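Local coordinates for c-di-GMP synthase (Capnocytophaga granulosa, PDB 6WT9), which makes the cyclic dinucleotide 3',3'-c-di-GMP from two GTP molecules, as the second-messenger synthase of a CBASS antiphage defence system, at residues A[46-51]-A[250-255]; A[96-101]-A[185-190]; A[271-276]-A[310-315]. All coordinates share one frame; numbering follows the deposited sequence.

Contact 1: A[46-51]-A[250-255]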
loop_
_atom_site.group_PDB
_atom_site.type_symbol
_atom_site.label_atom_id
_atom_site.label_comp_id
_atom_site.label_asym_id
_atom_site.label_seq_id
_atom_site.Cartn_x
_atom_site.Cartn_y
_atom_site.Cartn_z
ATOM N N THR A 46 0.525 3.659 -18.449
ATOM C CA THR A 46 -0.015 2.303 -18.418
ATOM C C THR A 46 0.733 1.429 -17.420
ATOM O O THR A 46 0.116 0.639 -16.695
ATOM C CB THR A 46 0.037 1.677 -19.812
ATOM O OG1 THR A 46 -0.701 2.489 -20.733
ATOM C CG2 THR A 46 -0.570 0.284 -19.785
ATOM N N LEU A 47 2.060 1.555 -17.362
ATOM C CA LEU A 47 2.828 0.750 -16.419
ATOM C C LEU A 47 2.640 1.230 -14.986
ATOM O O LEU A 47 2.625 0.412 -14.060
ATOM C CB LEU A 47 4.309 0.758 -16.795
ATOM C CG LEU A 47 5.179 -0.220 -16.005
ATOM C CD1 LEU A 47 4.573 -1.613 -16.047
ATOM C CD2 LEU A 47 6.601 -0.235 -16.542
ATOM N N ALA A 48 2.485 2.541 -14.781
ATOM C CA ALA A 48 2.271 3.064 -13.436
ATOM C C ALA A 48 0.930 2.638 -12.858
ATOM O O ALA A 48 0.748 2.702 -11.638
ATOM C CB ALA A 48 2.377 4.589 -13.436
HETATM N N MSE A 49 -0.008 2.213 -13.699
HETATM C CA MSE A 49 -1.303 1.735 -13.237
HETATM C C MSE A 49 -1.318 0.217 -13.167
HETATM O O MSE A 49 -2.165 -0.377 -12.500
HETATM C CB MSE A 49 -2.416 2.225 -14.160
HETATM C CG MSE A 49 -2.609 3.727 -14.157
HETATM SE SE MSE A 49 -4.005 4.286 -15.400
HETATM C CE MSE A 49 -4.121 6.159 -14.859
ATOM N N ASN A 50 -0.372 -0.402 -13.866
ATOM C CA ASN A 50 -0.332 -1.853 -13.958
ATOM C C ASN A 50 0.015 -2.467 -12.607
ATOM O O ASN A 50 0.828 -1.931 -11.850
ATOM C CB ASN A 50 0.687 -2.283 -15.014
ATOM C CG ASN A 50 0.346 -3.621 -15.646
ATOM O OD1 ASN A 50 0.935 -4.648 -15.310
ATOM N ND2 ASN A 50 -0.606 -3.612 -16.570
ATOM N N GLY A 51 -0.613 -3.596 -12.304
ATOM C CA GLY A 51 -0.275 -4.309 -11.090
ATOM C C GLY A 51 1.071 -5.001 -11.205
ATOM O O GLY A 51 1.467 -5.469 -12.272
ATOM N N ILE A 250 -4.827 4.142 -7.529
ATOM C CA ILE A 250 -3.984 4.127 -6.334
ATOM C C ILE A 250 -2.521 3.937 -6.717
ATOM O O ILE A 250 -1.651 4.723 -6.323
ATOM C CB ILE A 250 -4.456 3.038 -5.354
ATOM C CG1 ILE A 250 -5.807 3.411 -4.742
ATOM C CG2 ILE A 250 -3.416 2.809 -4.266
ATOM C CD1 ILE A 250 -6.358 2.365 -3.779
ATOM N N ARG A 251 -2.229 2.888 -7.494
ATOM C CA ARG A 251 -0.854 2.630 -7.917
ATOM C C ARG A 251 -0.297 3.779 -8.745
ATOM O O ARG A 251 0.899 4.084 -8.662
ATOM C CB ARG A 251 -0.787 1.321 -8.709
ATOM C CG ARG A 251 -1.251 0.099 -7.929
ATOM C CD ARG A 251 -0.977 -1.189 -8.690
ATOM N NE ARG A 251 -1.861 -1.359 -9.840
ATOM C CZ ARG A 251 -2.827 -2.268 -9.916
ATOM N NH1 ARG A 251 -3.039 -3.105 -8.909
ATOM N NH2 ARG A 251 -3.581 -2.345 -11.008
ATOM N N PHE A 252 -1.148 4.430 -9.541
ATOM C CA PHE A 252 -0.711 5.564 -10.350
ATOM C C PHE A 252 -0.223 6.709 -9.470
ATOM O O PHE A 252 0.882 7.230 -9.661
ATOM C CB PHE A 252 -1.861 6.016 -11.252
ATOM C CG PHE A 252 -1.528 7.179 -12.139
ATOM C CD1 PHE A 252 -0.797 6.995 -13.301
ATOM C CD2 PHE A 252 -1.975 8.452 -11.830
ATOM C CE1 PHE A 252 -0.504 8.061 -14.129
ATOM C CE2 PHE A 252 -1.686 9.524 -12.654
ATOM C CZ PHE A 252 -0.947 9.329 -13.804
ATOM N N LEU A 253 -1.038 7.110 -8.489
ATOM C CA LEU A 253 -0.652 8.206 -7.605
ATOM C C LEU A 253 0.608 7.866 -6.818
ATOM O O LEU A 253 1.479 8.724 -6.628
ATOM C CB LEU A 253 -1.798 8.543 -6.652
ATOM C CG LEU A 253 -3.031 9.204 -7.267
ATOM C CD1 LEU A 253 -3.992 9.645 -6.174
ATOM C CD2 LEU A 253 -2.631 10.381 -8.141
ATOM N N LYS A 254 0.722 6.621 -6.350
ATOM C CA LYS A 254 1.910 6.223 -5.604
ATOM C C LYS A 254 3.160 6.280 -6.472
ATOM O O LYS A 254 4.243 6.612 -5.979
ATOM C CB LYS A 254 1.717 4.820 -5.021
ATOM C CG LYS A 254 0.601 4.742 -3.987
ATOM C CD LYS A 254 0.245 3.304 -3.626
ATOM C CE LYS A 254 1.349 2.621 -2.838
ATOM N NZ LYS A 254 0.934 1.260 -2.382
ATOM N N ASN A 255 3.029 5.976 -7.764
ATOM C CA ASN A 255 4.177 6.073 -8.660
ATOM C C ASN A 255 4.523 7.526 -8.964
ATOM O O ASN A 255 5.703 7.874 -9.086
ATOM C CB ASN A 255 3.910 5.290 -9.943
ATOM C CG ASN A 255 4.304 3.832 -9.822
ATOM O OD1 ASN A 255 5.419 3.515 -9.406
ATOM N ND2 ASN A 255 3.389 2.936 -10.173
#
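With chi3 bent to -72°, R251 curls its guanidinium round to the carbonyl of M49, while chi1 of F252 (-180°) sets CG anti to the backbone N and turns the ring to the side chain of M49. The arginine grips side-on: NE (2.9 Å) and NH2 (2.8 Å) both donate to M49 O, which lies in the guanidinium plane. NH2 comes almost straight at the end of the C=O bond, whereas NE arrives from above the carbonyl plane. G51 CA sits 3.4 Å above the guanidinium plane, over its centre, and NH1 is held by N89 O. One residue earlier, A48 O accepts from N255 ND2 at 3.0 Å, close to the amide plane of N255, whose OD1 is bonded to R16 NH1. On the apolar side, the selenomethionine M49 runs out extended beyond CG and lays CE over one face of the F252 ring, 4.0 Å from the centroid, in a CH-pi contact, with SE set obliquely to the ring as a Met-aromatic contact. A48 CB touches F252 CD1 at 4.0 Å. Two successive carbonyls of 46-51 are thus satisfied by side chains of helix 245-259, and the guanidinium charge would probably polarise the M49 carbonyl.

Contact 2: A[96-101]-A[185-190]; sequences SDIDLL and RDVDIV
D99 and D188 stand side by side on neighbouring parallel strands, 98-104 and 185-194, in the mixed sheet of the nucleotidyltransferase fold. From the backbone of D99, CB lies 4.1 Å from D188 O; CG, anti to the carbonyl carbon (chi1 -75°), comes within 3.9 Å of D188 CB. At the tip, OD1 rests against D188 CB at 3.3 Å and approaches D188 OD2 to 3.8 Å. The two carboxylates point the same way, with planes 24° apart, and D188 OD1 forms a salt bridge with K177. D97 adds a third carboxylate nearby. Such a cluster, with a D-x-D pair at the start of one strand, D97 just before it and D99 within it, and an aspartate on the next, is consistent with the acidic active-site pattern of polymerase-beta-like nucleotidyltransferases. The backbone fixes the register: D188 straddles D99, giving its N-H to I98 O and taking that of L100 on its own O, and V190 N donates to L100 O at 2.9 Å. I98, L100, V187 and I189 project from the sheet face turned away from the carboxylates, where helix 54-71 packs on L100 and I189. On the aspartate face, farther along, L101 CD2 presses against V190 CB at 3.6 Å.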
loop_
_atom_site.group_PDB
_atom_site.type_symbol
_atom_site.label_atom_id
_atom_site.label_comp_id
_atom_site.label_asym_id
_atom_site.label_seq_id
_atom_site.Cartn_x
_atom_site.Cartn_y
_atom_site.Cartn_z
ATOM N N SER A 96 8.452 -5.677 -3.053
ATOM C CA SER A 96 7.581 -5.160 -2.010
ATOM C C SER A 96 7.679 -6.029 -0.763
ATOM O O SER A 96 7.577 -7.258 -0.837
ATOM C CB SER A 96 6.138 -5.108 -2.506
ATOM O OG SER A 96 5.268 -4.616 -1.502
ATOM N N ASP A 97 7.883 -5.391 0.384
ATOM C CA ASP A 97 7.878 -6.116 1.643
ATOM C C ASP A 97 6.439 -6.400 2.069
ATOM O O ASP A 97 5.472 -5.984 1.423
ATOM C CB ASP A 97 8.636 -5.338 2.714
ATOM C CG ASP A 97 8.174 -3.900 2.830
ATOM O OD1 ASP A 97 7.014 -3.673 3.236
ATOM O OD2 ASP A 97 8.975 -2.994 2.518
ATOM N N ILE A 98 6.295 -7.125 3.174
ATOM C CA ILE A 98 4.989 -7.492 3.701
ATOM C C ILE A 98 5.052 -7.415 5.219
ATOM O O ILE A 98 6.109 -7.611 5.826
ATOM C CB ILE A 98 4.557 -8.899 3.221
ATOM C CG1 ILE A 98 3.084 -9.161 3.537
ATOM C CG2 ILE A 98 5.442 -9.975 3.834
ATOM C CD1 ILE A 98 2.522 -10.378 2.834
ATOM N N ASP A 99 3.917 -7.102 5.832
ATOM C CA ASP A 99 3.810 -7.013 7.280
ATOM C C ASP A 99 3.038 -8.214 7.804
ATOM O O ASP A 99 1.951 -8.528 7.306
ATOM C CB ASP A 99 3.130 -5.711 7.709
ATOM C CG ASP A 99 4.040 -4.504 7.576
ATOM O OD1 ASP A 99 5.095 -4.618 6.917
ATOM O OD2 ASP A 99 3.705 -3.441 8.140
ATOM N N LEU A 100 3.608 -8.883 8.801
ATOM C CA LEU A 100 2.994 -10.033 9.446
ATOM C C LEU A 100 2.487 -9.605 10.816
ATOM O O LEU A 100 3.282 -9.220 11.680
ATOM C CB LEU A 100 3.992 -11.184 9.578
ATOM C CG LEU A 100 3.509 -12.379 10.396
ATOM C CD1 LEU A 100 2.354 -13.072 9.693
ATOM C CD2 LEU A 100 4.651 -13.344 10.658
ATOM N N LEU A 101 1.171 -9.669 11.007
ATOM C CA LEU A 101 0.555 -9.313 12.278
ATOM C C LEU A 101 0.442 -10.546 13.165
ATOM O O LEU A 101 -0.037 -11.595 12.722
ATOM C CB LEU A 101 -0.825 -8.693 12.054
ATOM C CG LEU A 101 -0.843 -7.267 11.501
ATOM C CD1 LEU A 101 -2.253 -6.852 11.137
ATOM C CD2 LEU A 101 -0.259 -6.310 12.520
ATOM N N ARG A 185 13.931 -10.855 0.280
ATOM C CA ARG A 185 12.688 -10.191 0.641
ATOM C C ARG A 185 12.718 -9.795 2.111
ATOM O O ARG A 185 13.361 -10.452 2.936
ATOM C CB ARG A 185 11.475 -11.092 0.372
ATOM C CG ARG A 185 11.317 -11.530 -1.076
ATOM C CD ARG A 185 11.084 -10.345 -1.999
ATOM N NE ARG A 185 10.709 -10.770 -3.345
ATOM C CZ ARG A 185 11.579 -11.058 -4.309
ATOM N NH1 ARG A 185 12.881 -10.965 -4.081
ATOM N NH2 ARG A 185 11.145 -11.439 -5.503
ATOM N N ASP A 186 12.011 -8.716 2.433
ATOM C CA ASP A 186 11.903 -8.224 3.797
ATOM C C ASP A 186 10.505 -8.477 4.344
ATOM O O ASP A 186 9.515 -8.446 3.608
ATOM C CB ASP A 186 12.225 -6.729 3.878
ATOM C CG ASP A 186 13.708 -6.445 3.749
ATOM O OD1 ASP A 186 14.510 -7.383 3.937
ATOM O OD2 ASP A 186 14.073 -5.284 3.469
ATOM N N VAL A 187 10.438 -8.736 5.647
ATOM C CA VAL A 187 9.178 -8.948 6.350
ATOM C C VAL A 187 9.225 -8.169 7.657
ATOM O O VAL A 187 10.200 -8.270 8.412
ATOM C CB VAL A 187 8.909 -10.442 6.629
ATOM C CG1 VAL A 187 7.607 -10.616 7.401
ATOM C CG2 VAL A 187 8.873 -11.241 5.333
ATOM N N ASP A 188 8.182 -7.390 7.923
ATOM C CA ASP A 188 8.008 -6.727 9.208
ATOM C C ASP A 188 7.008 -7.513 10.044
ATOM O O ASP A 188 5.995 -7.995 9.528
ATOM C CB ASP A 188 7.531 -5.285 9.029
ATOM C CG ASP A 188 8.584 -4.397 8.389
ATOM O OD1 ASP A 188 9.628 -4.929 7.957
ATOM O OD2 ASP A 188 8.370 -3.168 8.321
ATOM N N ILE A 189 7.301 -7.646 11.336
ATOM C CA ILE A 189 6.497 -8.446 12.253
ATOM C C ILE A 189 5.973 -7.523 13.344
ATOM O O ILE A 189 6.759 -6.893 14.060
ATOM C CB ILE A 189 7.303 -9.610 12.855
ATOM C CG1 ILE A 189 7.743 -10.590 11.763
ATOM C CG2 ILE A 189 6.489 -10.329 13.919
ATOM C CD1 ILE A 189 9.094 -10.276 11.144
ATOM N N VAL A 190 4.651 -7.454 13.478
ATOM C CA VAL A 190 3.989 -6.535 14.395
ATOM C C VAL A 190 3.201 -7.341 15.421
ATOM O O VAL A 190 2.483 -8.280 15.061
ATOM C CB VAL A 190 3.070 -5.558 13.639
ATOM C CG1 VAL A 190 2.374 -4.620 14.607
ATOM C CG2 VAL A 190 3.865 -4.772 12.608
#

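Contact 3: A[271-276]-A[310-315]; sequences INAICY and NSLKSV
N272 begins the contact by touching V315 with its aliphatic root: CB meets V315 CG2 at 4.0 Å, the methyl that also lies against the backbone of A273. A273 comes next and points toward the loop. Its CB approaches K313 O at 3.4 Å and packs on the CA of S314, so that the small methyl group sits directly against the loop backbone. The carbonyl of the same residue has two neighbours of different kinds. L312 CD1 rests on A273 O at 3.5 Å, and a water molecule donates to A273 O (2.7 Å) and to K313 O (2.7 Å), joining two backbone acceptors that could not bond to each other directly. I274 is turned away from the loop at CB, yet its CG1 still reaches L312 CD2 at 3.7 Å, the two side chains meeting at a slant. L312 thereby straddles the A273 carbonyl and the flank of I274 with its two methyl groups.

At the last position, Y276 has CG anti to the backbone N (chi1 -172°), which brings its ring over to V315. V315 CG1 stands above the ring centre, 4.0 Å from the centroid and only 2° off the normal, in a CH-pi contact, while V315 CG2 meets Y276 CB at 3.9 Å. The bridging water lies at the ring edge, in its plane. R238 makes a cation-pi contact with the same ring, and R234, likewise of helix 228-241, bonds V315 O through NH1. No direct hydrogen bond joins the two segments. The arrangement is a helix-loop packing interface: the loop between helices 306-310 and 327-347 closes over the final turns of helix 268-276 through apolar side chains and one water bridge.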
loop_
_atom_site.group_PDB
_atom_site.type_symbol
_atom_site.label_atom_id
_atom_site.label_comp_id
_atom_site.label_asym_id
_atom_site.label_seq_id
_atom_site.Cartn_x
_atom_site.Cartn_y
_atom_site.Cartn_z
ATOM N N ILE A 271 -3.232 8.027 0.285
ATOM C CA ILE A 271 -3.531 7.873 -1.134
ATOM C C ILE A 271 -4.702 6.918 -1.335
ATOM O O ILE A 271 -5.557 7.138 -2.202
ATOM C CB ILE A 271 -2.273 7.415 -1.893
ATOM C CG1 ILE A 271 -1.207 8.511 -1.851
ATOM C CG2 ILE A 271 -2.611 7.052 -3.336
ATOM C CD1 ILE A 271 0.110 8.113 -2.474
ATOM N N ASN A 272 -4.762 5.846 -0.539
ATOM C CA ASN A 272 -5.912 4.946 -0.591
ATOM C C ASN A 272 -7.209 5.699 -0.325
ATOM O O ASN A 272 -8.189 5.553 -1.065
ATOM C CB ASN A 272 -5.747 3.810 0.422
ATOM C CG ASN A 272 -4.585 2.897 0.099
ATOM O OD1 ASN A 272 -4.094 2.868 -1.028
ATOM N ND2 ASN A 272 -4.139 2.137 1.091
ATOM N N ALA A 273 -7.228 6.520 0.728
ATOM C CA ALA A 273 -8.453 7.217 1.107
ATOM C C ALA A 273 -8.885 8.209 0.036
ATOM O O ALA A 273 -10.085 8.376 -0.218
ATOM C CB ALA A 273 -8.255 7.930 2.445
ATOM N N ILE A 274 -7.922 8.882 -0.600
ATOM C CA ILE A 274 -8.252 9.866 -1.628
ATOM C C ILE A 274 -8.946 9.189 -2.806
ATOM O O ILE A 274 -9.972 9.666 -3.305
ATOM C CB ILE A 274 -6.986 10.621 -2.072
ATOM C CG1 ILE A 274 -6.472 11.510 -0.941
ATOM C CG2 ILE A 274 -7.259 11.444 -3.321
ATOM C CD1 ILE A 274 -5.199 12.251 -1.275
ATOM N N CYS A 275 -8.398 8.060 -3.261
ATOM C CA CYS A 275 -8.993 7.354 -4.391
ATOM C C CYS A 275 -10.298 6.675 -3.996
ATOM O O CYS A 275 -11.267 6.687 -4.764
ATOM C CB CYS A 275 -8.000 6.335 -4.948
ATOM S SG CYS A 275 -6.472 7.067 -5.574
ATOM N N TYR A 276 -10.340 6.083 -2.799
ATOM C CA TYR A 276 -11.554 5.437 -2.313
ATOM C C TYR A 276 -12.705 6.419 -2.154
ATOM O O TYR A 276 -13.869 6.007 -2.195
ATOM C CB TYR A 276 -11.266 4.740 -0.979
ATOM C CG TYR A 276 -12.394 3.876 -0.460
ATOM C CD1 TYR A 276 -12.603 2.600 -0.966
ATOM C CD2 TYR A 276 -13.239 4.331 0.547
ATOM C CE1 TYR A 276 -13.626 1.801 -0.493
ATOM C CE2 TYR A 276 -14.266 3.540 1.028
ATOM C CZ TYR A 276 -14.454 2.275 0.504
ATOM O OH TYR A 276 -15.474 1.479 0.977
ATOM N N ASN A 310 -12.098 18.657 4.193
ATOM C CA ASN A 310 -12.352 18.445 5.613
ATOM C C ASN A 310 -13.174 17.194 5.882
ATOM O O ASN A 310 -13.098 16.644 6.986
ATOM C CB ASN A 310 -13.064 19.660 6.214
ATOM C CG ASN A 310 -12.136 20.841 6.413
ATOM O OD1 ASN A 310 -10.921 20.678 6.534
ATOM N ND2 ASN A 310 -12.705 22.039 6.449
ATOM N N SER A 311 -13.955 16.733 4.907
ATOM C CA SER A 311 -14.797 15.560 5.088
ATOM C C SER A 311 -14.135 14.267 4.629
ATOM O O SER A 311 -14.721 13.195 4.817
ATOM C CB SER A 311 -16.122 15.740 4.338
ATOM O OG SER A 311 -15.906 15.828 2.940
ATOM N N LEU A 312 -12.942 14.336 4.040
ATOM C CA LEU A 312 -12.270 13.138 3.544
ATOM C C LEU A 312 -11.813 12.283 4.719
ATOM O O LEU A 312 -10.950 12.695 5.501
ATOM C CB LEU A 312 -11.086 13.516 2.660
ATOM C CG LEU A 312 -10.189 12.328 2.291
ATOM C CD1 LEU A 312 -10.972 11.314 1.481
ATOM C CD2 LEU A 312 -8.940 12.776 1.544
ATOM N N LYS A 313 -12.383 11.092 4.842
ATOM C CA LYS A 313 -12.010 10.150 5.884
ATOM C C LYS A 313 -11.199 9.004 5.291
ATOM O O LYS A 313 -11.161 8.793 4.075
ATOM C CB LYS A 313 -13.250 9.606 6.601
ATOM C CG LYS A 313 -14.015 10.647 7.393
ATOM C CD LYS A 313 -15.186 10.020 8.131
ATOM C CE LYS A 313 -16.160 9.372 7.163
ATOM N NZ LYS A 313 -17.300 8.731 7.874
ATOM N N SER A 314 -10.546 8.257 6.177
ATOM C CA SER A 314 -9.816 7.072 5.765
ATOM C C SER A 314 -10.777 6.026 5.204
ATOM O O SER A 314 -12.003 6.151 5.295
ATOM C CB SER A 314 -9.029 6.495 6.940
ATOM O OG SER A 314 -9.889 6.174 8.019
ATOM N N VAL A 315 -10.198 4.976 4.617
ATOM C CA VAL A 315 -11.007 3.916 4.018
ATOM C C VAL A 315 -11.894 3.259 5.067
ATOM O O VAL A 315 -13.069 2.965 4.812
ATOM C CB VAL A 315 -10.102 2.890 3.309
ATOM C CG1 VAL A 315 -10.923 1.731 2.778
ATOM C CG2 VAL A 315 -9.335 3.557 2.178
HETATM O O HOH W 1 -11.701 7.519 1.793
#

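Contact 2 belongs to the mixed sheet of the nucleotidyltransferase fold, whereas contact 1 joins two helices and contact 3 a helix and a loop. Contact 2 is about 22 Å from contact 1 and about 24 Å from contact 3, centre to centre, on the opposite side of the chain's centre from both. Contacts 1 and 3 are about 18 Å apart between centres and touch: helices 245-259 and 268-276, consecutive in the chain, pack through I250 and L253 against I271, N272 and C275. Both strands of contact 2 fall between the two segments of contact 1, so contact 1 joins a helix that precedes these strands in the chain to one that follows them; contact 3 comes afterwards. Contact 1 thus brings N-terminal helix 40-49 against helix 245-259, which in turn packs on helix 268-276.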